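Local coordinates for protein acyl-CoA thioesterase II TesB2 (Mycobacterium marinum, PDB 3U0A) that probably hydrolyses fatty acyl-CoA thioesters to free fatty acid and coenzyme A, as a member of the C/M/P thioester hydrolase family, at residues G43-S48 with T76-E81; R147-W152 with A194-L199; V174-R179 with E235-D240; T200-A205 with V268-L273. All coordinates share one frame; numbering follows the deposited sequence.

Contact 1 (G43-S48 with T76-E81); sequences GQSLVS and TVFLVE
This contact belongs to the N-terminal hotdog domain, where a long helix lies against a curved antiparallel sheet. Residues 43-48 are part of helix 34-51. Residues 76-81 are the start of strand 76-85. The two short axes pass 8.6 Å apart and their directions differ by 43°. No hydrogen bond joins the segments, so the contact is packing of a ring and small side chains.

Phe78 carries most of it. Its CG is anti to the carbonyl carbon (chi1 -54°), and the ring reaches under the helix, where three residues meet it. The far end of the ring meets Gln44, with Phe78 CZ 3.5 Å from Gln44 CB. The backbone carbon Gln44 C lies over one face, offset toward the rim. The Gln44 amide plane is steeply inclined to the ring, at 73°. Ser45 OG sits at the ring edge, close to the ring plane, 3.4 Å from Phe78 CE1. That hydroxyl is hydrogen-bonded to the backbone O of Val41, one turn back in the helix, so it meets the ring by packing alone. Ser48 lies beside the root of the side chain, with its OG 3.2 Å from Phe78 CB.

The amide nitrogen NE2 of Gln44 is satisfied by Ile10 O. Ala96 of the adjacent strand 89-98 packs on Phe78 and also on Ser45. Val80 points the same way as Phe78, two residues further along the strand. It touches the helix backbone, with Val80 CG2 3.5 Å from Ser48 O.

Contact 2 (R147-W152 with A194-L199); sequences RQFEEW and AYMSDL
Met-aromatic contacts dominate here. Met196 of helix 186-200 reaches tip to tip toward Trp152, with its chain bent at both chi2 (-76°) and chi3 (-69°). Met196 SD stands 3.5 Å from the centroid of the five-membered ring of Trp152, almost straight above it. The same sulfur meets Phe149 at its edge, 5.2 Å from the centroid of the Phe149 ring.

A CH-pi contact extends the cover over the indole. Met196 CG lies 3.6 Å from the centroid of the six-membered ring of Trp152, only 9° off the normal. Sulfur and methylene thus sit on the same indole face, one over each ring.

The remaining contacts are apolar. Met196 CE is 3.9 Å from Phe149 CE1, near the ring plane. Leu199 CB is 4.0 Å from Phe149 CZ, and Leu199 CD1 meets Gln148 CG at 4.2 Å.

A type I turn from Phe149 to Trp152, closed by Trp152 N to Phe149 O (2.9 Å), brings both rings to the helix. The loop leads directly into strand 152-156. Trp152 also packs edge-to-face with His178 of strand 171-178, while Tyr195 and Leu199 touch Thr36 of helix 34-51.

Contact 3 (V174-R179 with E235-D240); sequences VWFRHR and EWLLYD. With SO4 (sulfate ion), chain C.
Two antiparallel strands of the C-terminal hotdog domain, 171-178 and 237-247, pair here by backbone hydrogen bonds. Val174 and Tyr239 form one hydrogen-bonded pair. Val174 N gives to Tyr239 O, and Tyr239 N gives to Val174 O at 2.8 Å. Phe176 and Leu237 form the next such pair. Phe176 N gives to Leu237 O and Leu237 N to Phe176 O, both 3.0 Å and nearly along the C=O axis. All four bonds are close to straight. Between them lies the non-hydrogen-bonded pair Trp175 and Leu238. There Trp175 CA also approaches Leu237 O as a CA-H...O contact. The Trp175 backbone hydrogen-bonds on its other side with Arg155 of strand 152-156.

On one sheet face Leu238 CB sits over the six-membered ring of Trp175, 3.6 Å from its centroid. Trp175 NE1 has a weak hydrogen bond to Pro127 O. On the other face Leu237 CB lies over the Phe176 ring, while Tyr239 CB meets that ring's edge. The Tyr239 hydroxyl pairs with Ser197 OG.

At the end of the pairing Arg177 lies across the face of Trp236, its guanidinium plane tilted 19° from the indole. Arg177 CD makes a CH-pi contact, 3.9 Å from the centroid of the five-membered ring of Trp236. Arg177 NH1 and Trp236 NE1 are both donors, so no hydrogen bond joins them. A sulfate ion, probably from the crystallisation liquor, lies at the guanidinium edge. Arg177 NH1 bonds it weakly through O1 and O3, and Arg177 NH2 reaches sulfate O3 at 3.2 Å.

Contact 4 (T200-A205 with V268-L273); sequences TLLGSA and VMQEGL
Gln270 projects from strand 264-275 toward the two leucines of residues 200-205. Its CG is anti to the backbone N (chi1 176°), and the chain stays extended beyond it. At the root, Gln270 CB meets Leu201 CD2 at 4.1 Å. One atom further, Gln270 CG lies 3.8 Å from Leu202 CG, where the two side chains cross at about a right angle. The amide carbon Gln270 CD is 3.9 Å from Leu202 CD1. At the tip the amide splits its contacts. Gln270 OE1 is 3.9 Å from Leu201 CB, a packing contact with no hydrogen bond across the segments. Gln270 NE2 passes by Leu202 CD1 and has a weak hydrogen bond to Asp222 O.

The setting is the C-terminal hotdog domain, where helix 186-200 and the turns after it lie against the antiparallel strands. Residues 202-205 form a 3-10 segment. Leu201 O takes two hydrogen bonds at its start, from Ser204 N and from Ser204 OG, each 2.9 Å.

Leu202 also packs directly onto the strand backbone. Leu202 CD2 comes to 3.5 Å from Gly272 N. The other branch, Leu202 CD1, lies by Gly272 CA, on the side where this residue has no side chain. Leu201 extends the contact along the strand, sliding past Val268. Leu201 CD2 meets Val268 CG1 at 3.8 Å. The intervening residues Met269 and Glu271 point to the other side of the strand, where Trp226 of the second subunit packs on both. The Glu271 carboxylate forms a salt bridge with Arg250 of the same chain.

Contact 1 comes first along the chain and lies in the N-terminal hotdog domain. Contacts 2, 3 and 4 all lie in the C-terminal one. Contacts 1 and 3 are farthest apart, with centres about 26 Å from each other and on opposite sides of the chain's centre. The centres of contacts 2 and 3 are about 11 Å apart. Their segments alternate in sequence, as do those of contacts 3 and 4. Ser197 of contact 2, Tyr239 of contact 3 and Val268 of contact 4 meet one another. Helix 186-200 runs from contact 2 straight into contact 4. The three C-terminal contacts therefore touch one another around helix 186-200, while contact 1 packs the corresponding helix and sheet of the other domain.

Contact 1 (G43-S48 with T76-E81)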
# COMPACT_ATOMS: atom_id res chain seq x y z
N GLY A 43 -8.46 -12.13 -5.96
CA GLY A 43 -9.46 -11.56 -6.83
C GLY A 43 -10.83 -11.97 -6.37
O GLY A 43 -11.73 -11.15 -6.32
N GLN A 44 -10.97 -13.24 -6.00
CA GLN A 44 -12.26 -13.73 -5.55
C GLN A 44 -12.59 -13.13 -4.19
O GLN A 44 -13.75 -12.78 -3.96
CB GLN A 44 -12.31 -15.26 -5.54
CG GLN A 44 -12.45 -15.87 -6.95
CD GLN A 44 -13.10 -17.27 -6.98
OE1 GLN A 44 -12.57 -18.26 -6.43
NE2 GLN A 44 -14.24 -17.36 -7.64
N SER A 45 -11.61 -12.95 -3.33
CA SER A 45 -11.83 -12.24 -2.08
C SER A 45 -12.42 -10.84 -2.33
O SER A 45 -13.32 -10.43 -1.62
CB SER A 45 -10.54 -12.12 -1.28
OG SER A 45 -9.95 -13.36 -1.06
N LEU A 46 -11.92 -10.13 -3.34
CA LEU A 46 -12.48 -8.80 -3.67
C LEU A 46 -13.90 -8.89 -4.22
O LEU A 46 -14.78 -8.11 -3.83
CB LEU A 46 -11.61 -8.04 -4.66
CG LEU A 46 -12.16 -6.71 -5.17
CD1 LEU A 46 -12.28 -5.67 -4.09
CD2 LEU A 46 -11.32 -6.16 -6.30
N VAL A 47 -14.12 -9.87 -5.10
CA VAL A 47 -15.42 -10.04 -5.72
C VAL A 47 -16.45 -10.28 -4.63
O VAL A 47 -17.56 -9.77 -4.71
CB VAL A 47 -15.42 -11.17 -6.75
CG1 VAL A 47 -16.84 -11.49 -7.23
CG2 VAL A 47 -14.52 -10.79 -7.89
N SER A 48 -16.07 -11.04 -3.61
CA SER A 48 -16.92 -11.26 -2.44
C SER A 48 -17.28 -9.99 -1.69
O SER A 48 -18.39 -9.83 -1.17
CB SER A 48 -16.19 -12.18 -1.46
OG SER A 48 -16.45 -13.52 -1.78
N THR A 76 -12.59 -22.63 -1.84
CA THR A 76 -12.33 -21.62 -0.82
C THR A 76 -13.64 -20.89 -0.45
O THR A 76 -14.51 -20.65 -1.29
CB THR A 76 -11.29 -20.60 -1.31
OG1 THR A 76 -10.14 -21.30 -1.80
CG2 THR A 76 -10.86 -19.64 -0.17
N VAL A 77 -13.75 -20.56 0.83
CA VAL A 77 -14.87 -19.85 1.35
C VAL A 77 -14.42 -18.46 1.76
O VAL A 77 -13.35 -18.28 2.34
CB VAL A 77 -15.46 -20.61 2.54
CG1 VAL A 77 -16.47 -19.76 3.30
CG2 VAL A 77 -16.05 -21.92 2.04
N PHE A 78 -15.25 -17.47 1.46
CA PHE A 78 -14.93 -16.07 1.71
C PHE A 78 -15.92 -15.52 2.74
O PHE A 78 -17.14 -15.54 2.52
CB PHE A 78 -14.94 -15.26 0.40
CG PHE A 78 -14.06 -15.85 -0.66
CD1 PHE A 78 -12.70 -15.55 -0.70
CD2 PHE A 78 -14.54 -16.79 -1.54
CE1 PHE A 78 -11.87 -16.14 -1.61
CE2 PHE A 78 -13.71 -17.37 -2.48
CZ PHE A 78 -12.38 -17.04 -2.52
N LEU A 79 -15.35 -15.05 3.84
CA LEU A 79 -16.08 -14.49 4.94
C LEU A 79 -15.95 -12.97 4.98
O LEU A 79 -14.93 -12.45 5.39
CB LEU A 79 -15.52 -15.09 6.22
CG LEU A 79 -15.62 -16.61 6.25
CD1 LEU A 79 -15.16 -17.07 7.63
CD2 LEU A 79 -17.08 -17.07 5.92
N VAL A 80 -17.03 -12.30 4.58
CA VAL A 80 -17.07 -10.84 4.45
C VAL A 80 -17.55 -10.20 5.75
O VAL A 80 -18.48 -10.69 6.35
CB VAL A 80 -18.02 -10.37 3.29
CG1 VAL A 80 -17.95 -8.86 3.07
CG2 VAL A 80 -17.68 -11.09 2.00
N GLU A 81 -16.90 -9.09 6.15
CA GLU A 81 -17.27 -8.30 7.33
C GLU A 81 -17.67 -6.91 6.87
O GLU A 81 -16.86 -6.27 6.18
CB GLU A 81 -16.05 -8.16 8.22
CG GLU A 81 -16.28 -7.26 9.43
CD GLU A 81 -14.97 -6.94 10.13
OE1 GLU A 81 -14.41 -7.85 10.81
OE2 GLU A 81 -14.47 -5.79 9.95

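Contact 2 (R147-W152 with A194-L199)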
# COMPACT_ATOMS: atom_id res chain seq x y z
N ARG A 147 2.37 -20.72 -20.04
CA ARG A 147 1.04 -21.20 -20.42
C ARG A 147 -0.09 -20.42 -19.74
O ARG A 147 -1.23 -20.46 -20.21
CB ARG A 147 0.88 -22.69 -20.11
N GLN A 148 0.23 -19.72 -18.64
CA GLN A 148 -0.76 -18.91 -17.88
C GLN A 148 -1.06 -17.50 -18.49
O GLN A 148 -2.02 -16.84 -18.09
CB GLN A 148 -0.33 -18.81 -16.38
CG GLN A 148 0.71 -17.73 -15.98
CD GLN A 148 2.17 -18.21 -15.99
OE1 GLN A 148 2.51 -19.24 -16.58
NE2 GLN A 148 3.06 -17.43 -15.34
N PHE A 149 -0.23 -17.07 -19.45
CA PHE A 149 -0.39 -15.79 -20.15
C PHE A 149 -1.03 -15.96 -21.53
O PHE A 149 -1.12 -15.02 -22.30
CB PHE A 149 0.97 -15.11 -20.28
CG PHE A 149 1.54 -14.64 -18.97
CD1 PHE A 149 1.00 -13.52 -18.33
CD2 PHE A 149 2.58 -15.32 -18.35
CE1 PHE A 149 1.50 -13.09 -17.11
CE2 PHE A 149 3.09 -14.89 -17.13
CZ PHE A 149 2.54 -13.77 -16.51
N GLU A 150 -1.47 -17.18 -21.83
CA GLU A 150 -2.22 -17.53 -23.05
C GLU A 150 -3.37 -16.58 -23.49
O GLU A 150 -3.51 -16.31 -24.69
CB GLU A 150 -2.80 -18.94 -22.87
CG GLU A 150 -3.29 -19.65 -24.12
CD GLU A 150 -4.25 -20.80 -23.78
OE1 GLU A 150 -4.22 -21.29 -22.61
OE2 GLU A 150 -5.04 -21.21 -24.67
N GLU A 151 -4.19 -16.10 -22.54
CA GLU A 151 -5.30 -15.14 -22.82
C GLU A 151 -4.79 -13.75 -23.17
O GLU A 151 -5.54 -12.93 -23.68
CB GLU A 151 -6.20 -14.94 -21.60
CG GLU A 151 -7.12 -16.07 -21.20
CD GLU A 151 -7.90 -15.73 -19.92
OE1 GLU A 151 -8.92 -14.97 -20.00
OE2 GLU A 151 -7.47 -16.20 -18.83
N TRP A 152 -3.51 -13.51 -22.87
CA TRP A 152 -2.94 -12.18 -22.85
C TRP A 152 -1.83 -12.00 -23.84
O TRP A 152 -1.13 -12.92 -24.20
CB TRP A 152 -2.39 -11.87 -21.46
CG TRP A 152 -3.38 -12.02 -20.35
CD1 TRP A 152 -3.67 -13.16 -19.62
CD2 TRP A 152 -4.24 -10.98 -19.81
NE1 TRP A 152 -4.63 -12.88 -18.69
CE2 TRP A 152 -5.01 -11.60 -18.76
CE3 TRP A 152 -4.45 -9.66 -20.10
CZ2 TRP A 152 -5.94 -10.90 -18.03
CZ3 TRP A 152 -5.38 -8.96 -19.36
CH2 TRP A 152 -6.12 -9.56 -18.34
N ALA A 194 -5.82 -6.45 -11.53
CA ALA A 194 -5.29 -6.84 -10.23
C ALA A 194 -4.64 -8.23 -10.33
O ALA A 194 -3.59 -8.50 -9.74
CB ALA A 194 -6.38 -6.80 -9.16
N TYR A 195 -5.27 -9.09 -11.14
CA TYR A 195 -4.75 -10.42 -11.41
C TYR A 195 -3.40 -10.38 -12.12
O TYR A 195 -2.41 -11.02 -11.68
CB TYR A 195 -5.76 -11.22 -12.25
CG TYR A 195 -5.32 -12.62 -12.58
CD1 TYR A 195 -5.35 -13.60 -11.63
CD2 TYR A 195 -4.85 -12.97 -13.85
CE1 TYR A 195 -4.95 -14.88 -11.90
CE2 TYR A 195 -4.46 -14.26 -14.14
CZ TYR A 195 -4.50 -15.22 -13.15
OH TYR A 195 -4.11 -16.51 -13.37
N MET A 196 -3.33 -9.64 -13.23
CA MET A 196 -2.06 -9.56 -13.98
C MET A 196 -0.94 -8.93 -13.17
O MET A 196 0.21 -9.35 -13.31
CB MET A 196 -2.23 -8.83 -15.29
CG MET A 196 -2.94 -9.68 -16.33
SD MET A 196 -1.88 -10.94 -17.04
CE MET A 196 -0.72 -9.95 -18.00
N SER A 197 -1.26 -7.94 -12.32
CA SER A 197 -0.25 -7.36 -11.42
C SER A 197 0.23 -8.41 -10.41
O SER A 197 1.42 -8.62 -10.23
CB SER A 197 -0.78 -6.12 -10.68
OG SER A 197 0.08 -5.73 -9.61
N ASP A 198 -0.69 -9.11 -9.79
CA ASP A 198 -0.28 -10.21 -8.93
C ASP A 198 0.62 -11.26 -9.62
O ASP A 198 1.37 -11.93 -8.93
CB ASP A 198 -1.50 -10.87 -8.26
CG ASP A 198 -2.04 -10.04 -7.09
OD1 ASP A 198 -1.30 -9.16 -6.60
OD2 ASP A 198 -3.20 -10.26 -6.68
N LEU A 199 0.54 -11.39 -10.96
CA LEU A 199 1.40 -12.33 -11.72
C LEU A 199 2.70 -11.72 -12.13
O LEU A 199 3.65 -12.44 -12.35
CB LEU A 199 0.75 -12.85 -13.00
CG LEU A 199 -0.57 -13.60 -12.85
CD1 LEU A 199 -0.97 -14.32 -14.13
CD2 LEU A 199 -0.53 -14.58 -11.68

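Contact 3 (V174-R179 with E235-D240)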
# COMPACT_ATOMS: atom_id res chain seq x y z
N VAL A 174 6.27 -3.24 -18.83
CA VAL A 174 5.54 -4.27 -19.55
C VAL A 174 4.21 -3.76 -20.11
O VAL A 174 3.44 -3.14 -19.38
CB VAL A 174 5.24 -5.49 -18.65
CG1 VAL A 174 4.77 -6.65 -19.51
CG2 VAL A 174 6.47 -5.89 -17.86
N TRP A 175 3.95 -4.04 -21.38
CA TRP A 175 2.62 -3.79 -21.94
C TRP A 175 1.82 -5.05 -21.92
O TRP A 175 2.30 -6.11 -22.26
CB TRP A 175 2.73 -3.38 -23.39
CG TRP A 175 3.23 -2.00 -23.65
CD1 TRP A 175 4.52 -1.63 -23.94
CD2 TRP A 175 2.45 -0.77 -23.71
NE1 TRP A 175 4.60 -0.29 -24.16
CE2 TRP A 175 3.39 0.28 -24.03
CE3 TRP A 175 1.12 -0.47 -23.55
CZ2 TRP A 175 2.99 1.60 -24.18
CZ3 TRP A 175 0.72 0.86 -23.67
CH2 TRP A 175 1.64 1.87 -23.98
N PHE A 176 0.56 -4.93 -21.55
CA PHE A 176 -0.30 -6.10 -21.51
C PHE A 176 -1.69 -5.76 -21.97
O PHE A 176 -2.14 -4.62 -21.87
CB PHE A 176 -0.32 -6.79 -20.11
CG PHE A 176 -0.88 -5.95 -18.97
CD1 PHE A 176 -2.16 -6.17 -18.45
CD2 PHE A 176 -0.09 -4.96 -18.35
CE1 PHE A 176 -2.65 -5.41 -17.37
CE2 PHE A 176 -0.60 -4.19 -17.28
CZ PHE A 176 -1.87 -4.43 -16.79
N ARG A 177 -2.38 -6.78 -22.46
CA ARG A 177 -3.69 -6.62 -23.04
C ARG A 177 -4.33 -8.01 -23.10
O ARG A 177 -3.68 -8.97 -23.53
CB ARG A 177 -3.54 -6.00 -24.44
CG ARG A 177 -4.79 -6.07 -25.28
CD ARG A 177 -4.62 -5.42 -26.66
NE ARG A 177 -3.97 -6.26 -27.64
CZ ARG A 177 -3.89 -5.99 -28.95
NH1 ARG A 177 -4.43 -4.87 -29.45
NH2 ARG A 177 -3.26 -6.83 -29.76
N HIS A 178 -5.60 -8.10 -22.70
CA HIS A 178 -6.41 -9.30 -22.90
C HIS A 178 -6.71 -9.41 -24.38
O HIS A 178 -7.24 -8.47 -24.98
CB HIS A 178 -7.71 -9.23 -22.09
CG HIS A 178 -8.43 -10.57 -21.98
ND1 HIS A 178 -9.39 -10.96 -22.84
CD2 HIS A 178 -8.26 -11.63 -21.09
CE1 HIS A 178 -9.83 -12.19 -22.51
NE2 HIS A 178 -9.14 -12.60 -21.45
N ARG A 179 -6.36 -10.54 -24.98
CA ARG A 179 -6.49 -10.77 -26.43
C ARG A 179 -7.91 -10.59 -26.95
O ARG A 179 -8.13 -9.95 -27.96
CB ARG A 179 -6.05 -12.20 -26.78
CG ARG A 179 -4.69 -12.28 -27.44
CD ARG A 179 -4.01 -13.64 -27.25
NE ARG A 179 -2.57 -13.48 -27.52
CZ ARG A 179 -1.56 -14.04 -26.81
NH1 ARG A 179 -1.79 -14.84 -25.76
NH2 ARG A 179 -0.29 -13.79 -27.16
N GLU A 235 -7.74 -3.55 -23.89
CA GLU A 235 -6.97 -2.54 -24.62
C GLU A 235 -5.61 -2.42 -23.98
O GLU A 235 -5.44 -2.82 -22.83
CB GLU A 235 -7.70 -1.19 -24.61
CG GLU A 235 -8.86 -1.11 -25.62
CD GLU A 235 -9.59 0.24 -25.66
OE1 GLU A 235 -9.22 1.20 -24.89
OE2 GLU A 235 -10.53 0.34 -26.51
N TRP A 236 -4.63 -1.87 -24.69
CA TRP A 236 -3.29 -1.80 -24.14
C TRP A 236 -3.20 -1.01 -22.84
O TRP A 236 -3.70 0.13 -22.75
CB TRP A 236 -2.31 -1.23 -25.16
CG TRP A 236 -1.96 -2.20 -26.28
CD1 TRP A 236 -2.28 -2.09 -27.62
CD2 TRP A 236 -1.18 -3.45 -26.17
NE1 TRP A 236 -1.79 -3.15 -28.32
CE2 TRP A 236 -1.12 -4.00 -27.52
CE3 TRP A 236 -0.55 -4.13 -25.13
CZ2 TRP A 236 -0.48 -5.20 -27.80
CZ3 TRP A 236 0.09 -5.33 -25.42
CH2 TRP A 236 0.12 -5.86 -26.74
N LEU A 237 -2.59 -1.65 -21.84
CA LEU A 237 -2.17 -1.03 -20.59
C LEU A 237 -0.64 -1.10 -20.48
O LEU A 237 -0.04 -2.15 -20.75
CB LEU A 237 -2.79 -1.76 -19.40
CG LEU A 237 -4.30 -1.85 -19.37
CD1 LEU A 237 -4.74 -2.87 -18.35
CD2 LEU A 237 -4.94 -0.47 -19.13
N LEU A 238 -0.01 0.01 -20.12
CA LEU A 238 1.41 0.00 -19.80
C LEU A 238 1.64 -0.04 -18.30
O LEU A 238 1.15 0.81 -17.54
CB LEU A 238 2.10 1.22 -20.34
CG LEU A 238 3.55 1.51 -19.88
CD1 LEU A 238 4.54 0.55 -20.53
CD2 LEU A 238 3.89 2.94 -20.24
N TYR A 239 2.39 -1.05 -17.89
CA TYR A 239 2.75 -1.20 -16.53
C TYR A 239 4.15 -0.67 -16.33
O TYR A 239 5.12 -1.29 -16.72
CB TYR A 239 2.75 -2.64 -16.12
CG TYR A 239 2.41 -2.83 -14.68
CD1 TYR A 239 2.40 -1.76 -13.77
CD2 TYR A 239 2.10 -4.09 -14.21
CE1 TYR A 239 2.05 -1.97 -12.42
CE2 TYR A 239 1.76 -4.31 -12.87
CZ TYR A 239 1.71 -3.27 -11.98
OH TYR A 239 1.33 -3.60 -10.69
N ASP A 240 4.24 0.47 -15.68
CA ASP A 240 5.52 1.04 -15.35
C ASP A 240 5.89 0.65 -13.91
O ASP A 240 5.25 1.09 -12.96
CB ASP A 240 5.46 2.54 -15.56
CG ASP A 240 6.77 3.20 -15.34
OD1 ASP A 240 7.81 2.60 -15.64
OD2 ASP A 240 6.75 4.33 -14.87
S SO4 C . -4.25 -4.82 -33.26
O1 SO4 C . -4.52 -3.53 -32.53
O2 SO4 C . -2.79 -5.01 -33.58
O3 SO4 C . -4.71 -6.02 -32.47
O4 SO4 C . -5.04 -4.77 -34.52

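Contact 4 (T200-A205 with V268-L273)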
# COMPACT_ATOMS: atom_id res chain seq x y z
N THR A 200 2.77 -10.39 -12.25
CA THR A 200 3.90 -9.74 -12.95
C THR A 200 4.73 -8.74 -12.19
O THR A 200 5.86 -8.57 -12.53
CB THR A 200 3.44 -9.02 -14.22
OG1 THR A 200 2.60 -7.92 -13.86
CG2 THR A 200 2.70 -9.99 -15.10
N LEU A 201 4.20 -8.05 -11.20
CA LEU A 201 4.99 -6.99 -10.54
C LEU A 201 6.23 -7.46 -9.81
O LEU A 201 7.25 -6.87 -9.98
CB LEU A 201 4.16 -6.15 -9.59
CG LEU A 201 4.83 -4.92 -8.97
CD1 LEU A 201 5.32 -3.93 -10.02
CD2 LEU A 201 3.82 -4.25 -8.06
N LEU A 202 6.15 -8.51 -9.02
CA LEU A 202 7.27 -8.90 -8.16
C LEU A 202 8.51 -9.33 -8.96
O LEU A 202 9.64 -9.31 -8.43
CB LEU A 202 6.86 -9.99 -7.15
CG LEU A 202 6.21 -9.46 -5.85
CD1 LEU A 202 5.66 -10.59 -4.97
CD2 LEU A 202 7.20 -8.59 -5.08
N GLY A 203 8.30 -9.69 -10.23
CA GLY A 203 9.39 -9.92 -11.20
C GLY A 203 10.36 -8.73 -11.28
O GLY A 203 11.55 -8.92 -11.50
N SER A 204 9.86 -7.52 -11.09
CA SER A 204 10.71 -6.31 -11.20
C SER A 204 11.83 -6.26 -10.14
O SER A 204 12.86 -5.58 -10.36
CB SER A 204 9.86 -5.03 -11.13
OG SER A 204 9.30 -4.83 -9.84
N ALA A 205 11.63 -6.97 -9.03
CA ALA A 205 12.65 -7.13 -8.01
C ALA A 205 13.87 -7.91 -8.54
O ALA A 205 14.97 -7.69 -8.04
CB ALA A 205 12.09 -7.79 -6.76
N VAL A 268 0.09 0.46 -7.69
CA VAL A 268 0.22 -0.76 -6.89
C VAL A 268 1.53 -0.75 -6.15
O VAL A 268 2.55 -0.34 -6.69
CB VAL A 268 0.21 -2.05 -7.75
CG1 VAL A 268 0.39 -3.27 -6.88
CG2 VAL A 268 -1.07 -2.18 -8.59
N MET A 269 1.51 -1.21 -4.90
CA MET A 269 2.71 -1.59 -4.16
C MET A 269 2.56 -3.01 -3.67
O MET A 269 1.48 -3.38 -3.24
CB MET A 269 2.88 -0.69 -2.98
CG MET A 269 3.39 0.68 -3.37
SD MET A 269 5.16 0.58 -3.23
CE MET A 269 5.43 1.47 -1.71
N GLN A 270 3.64 -3.79 -3.73
CA GLN A 270 3.65 -5.18 -3.31
C GLN A 270 5.01 -5.57 -2.81
O GLN A 270 6.04 -5.27 -3.43
CB GLN A 270 3.25 -6.06 -4.48
CG GLN A 270 3.29 -7.56 -4.26
CD GLN A 270 2.47 -8.30 -5.32
OE1 GLN A 270 2.53 -7.96 -6.50
NE2 GLN A 270 1.69 -9.30 -4.90
N GLU A 271 5.01 -6.23 -1.66
CA GLU A 271 6.22 -6.79 -1.09
C GLU A 271 6.20 -8.33 -1.32
O GLU A 271 5.14 -8.95 -1.28
CB GLU A 271 6.31 -6.42 0.39
CG GLU A 271 7.63 -6.82 1.01
CD GLU A 271 7.81 -6.27 2.43
OE1 GLU A 271 6.87 -6.42 3.28
OE2 GLU A 271 8.92 -5.71 2.67
N GLY A 272 7.36 -8.92 -1.55
CA GLY A 272 7.49 -10.35 -1.70
C GLY A 272 8.62 -10.93 -0.88
O GLY A 272 9.52 -10.22 -0.42
N LEU A 273 8.57 -12.24 -0.68
CA LEU A 273 9.70 -12.98 -0.16
C LEU A 273 10.73 -13.09 -1.28
O LEU A 273 10.37 -13.36 -2.40
CB LEU A 273 9.27 -14.38 0.31
CG LEU A 273 10.29 -15.21 1.07
CD1 LEU A 273 10.55 -14.63 2.45
CD2 LEU A 273 9.79 -16.63 1.13